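Transcription regulator (Lactobacillus plantarum WCFS1, PDB 3CLK) probably regulates transcription as a dimeric DNA-binding protein of the LacI type, its periplasmic-binding-protein-like region presumably sensing a small effector molecule. Local coordinates at residues 196-201 against 231-236. Sequence-based numbering, arbitrary orientation.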
# COMPACT_ATOMS: atom_id res chain seq x y z
N THR B 196 -2.53 -2.39 11.78
CA THR B 196 -2.47 -2.65 13.22
C THR B 196 -3.24 -3.94 13.51
O THR B 196 -2.80 -4.78 14.29
CB THR B 196 -3.05 -1.45 14.01
OG1 THR B 196 -2.16 -0.32 13.88
CG2 THR B 196 -3.19 -1.79 15.51
N ALA B 197 -4.38 -4.10 12.86
CA ALA B 197 -5.20 -5.30 13.05
C ALA B 197 -4.44 -6.56 12.64
O ALA B 197 -4.57 -7.60 13.28
CB ALA B 197 -6.48 -5.18 12.25
N ILE B 198 -3.65 -6.47 11.58
CA ILE B 198 -2.93 -7.65 11.15
C ILE B 198 -1.89 -8.02 12.21
O ILE B 198 -1.70 -9.20 12.50
CB ILE B 198 -2.27 -7.44 9.77
CG1 ILE B 198 -3.35 -7.10 8.73
CG2 ILE B 198 -1.57 -8.72 9.31
CD1 ILE B 198 -2.80 -6.89 7.34
N GLY B 199 -1.25 -7.02 12.82
CA GLY B 199 -0.27 -7.29 13.86
C GLY B 199 -0.92 -7.95 15.06
O GLY B 199 -0.39 -8.90 15.65
N ILE B 200 -2.09 -7.45 15.44
CA ILE B 200 -2.84 -8.01 16.56
C ILE B 200 -3.17 -9.45 16.22
O ILE B 200 -2.98 -10.36 17.04
CB ILE B 200 -4.17 -7.25 16.78
CG1 ILE B 200 -3.88 -5.83 17.27
CG2 ILE B 200 -5.05 -8.01 17.80
CD1 ILE B 200 -5.11 -4.94 17.28
N LEU B 201 -3.68 -9.65 15.01
CA LEU B 201 -4.09 -10.96 14.51
C LEU B 201 -2.96 -11.99 14.55
O LEU B 201 -3.16 -13.12 15.01
CB LEU B 201 -4.60 -10.83 13.07
CG LEU B 201 -5.41 -11.98 12.46
CD1 LEU B 201 -5.79 -11.64 11.01
CD2 LEU B 201 -4.61 -13.25 12.49
N PRO B 231 -8.27 -15.09 9.50
CA PRO B 231 -9.50 -14.73 8.77
C PRO B 231 -9.51 -13.31 8.24
O PRO B 231 -8.76 -12.45 8.72
CB PRO B 231 -10.58 -14.95 9.82
CG PRO B 231 -9.90 -14.48 11.08
CD PRO B 231 -8.52 -15.12 10.95
N GLN B 232 -10.37 -13.05 7.25
CA GLN B 232 -10.49 -11.71 6.70
C GLN B 232 -11.08 -10.81 7.78
O GLN B 232 -12.01 -11.20 8.49
CB GLN B 232 -11.37 -11.73 5.44
CG GLN B 232 -10.76 -12.57 4.33
CD GLN B 232 -11.34 -12.27 2.97
OE1 GLN B 232 -12.55 -12.29 2.77
NE2 GLN B 232 -10.46 -11.98 2.01
N LEU B 233 -10.54 -9.61 7.89
CA LEU B 233 -10.94 -8.66 8.92
C LEU B 233 -12.24 -7.87 8.76
O LEU B 233 -12.45 -7.20 7.74
CB LEU B 233 -9.81 -7.65 9.15
CG LEU B 233 -8.50 -8.15 9.76
CD1 LEU B 233 -7.38 -7.16 9.44
CD2 LEU B 233 -8.68 -8.30 11.27
N THR B 234 -13.09 -7.96 9.77
CA THR B 234 -14.33 -7.21 9.78
C THR B 234 -13.84 -5.81 10.06
O THR B 234 -12.89 -5.61 10.83
CB THR B 234 -15.27 -7.66 10.90
OG1 THR B 234 -15.83 -8.94 10.55
CG2 THR B 234 -16.41 -6.67 11.10
N SER B 235 -14.48 -4.82 9.45
CA SER B 235 -14.00 -3.46 9.66
C SER B 235 -15.05 -2.39 9.57
O SER B 235 -16.18 -2.62 9.15
CB SER B 235 -12.93 -3.16 8.61
OG SER B 235 -13.51 -3.15 7.30
N ILE B 236 -14.64 -1.20 10.01
CA ILE B 236 -15.46 -0.00 9.92
C ILE B 236 -14.70 0.63 8.77
O ILE B 236 -13.57 1.11 8.93
CB ILE B 236 -15.36 0.86 11.19
CG1 ILE B 236 -15.99 0.13 12.37
CG2 ILE B 236 -16.06 2.21 10.96
CD1 ILE B 236 -17.45 -0.28 12.14
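In the Rossmann-like C-terminal subdomain of this periplasmic-binding-protein-like fold, helix 194-206 packs against the loop leading into strand 234-237; the closest CA pair is Ala197 and Leu233, 7.8 Å apart. The side-chain contacts are apolar, with no hydrogen bond crossing between the segments and 201 Å² buried in total. Leu233 contributes the largest share, 72 Å², its CB directed at the helix; with CG anti to the carbonyl carbon (chi1 -68°) and an extended chi2, both methyls meet Ala197. Leu233 CD1 lies 3.6 Å from Ala197 CB, and Leu233 CD2 is 3.9 Å from the same CB. Ile198 meets Leu233 CD1 through its CG1 methylene, the two side chains crossing at about a right angle; beyond, Ile198 packs on Ile228 of the second subunit, which places this helix face near the dimer partner. Ile217 of strand 216-219 also touches Leu233, tying the contact to the sheet.

One turn on from Ala197, Leu201 holds CG anti to the backbone N (chi1 -164°), which brings CD1 against Pro231, a residue that follows a cis peptide bond. The carbonyl oxygen of Pro231 accepts a hydrogen bond from Thr229 OG1, and Leu201 CD1 lies 3.8 Å from that same Pro231 O and 4.4 Å from the ring carbon Pro231 CD.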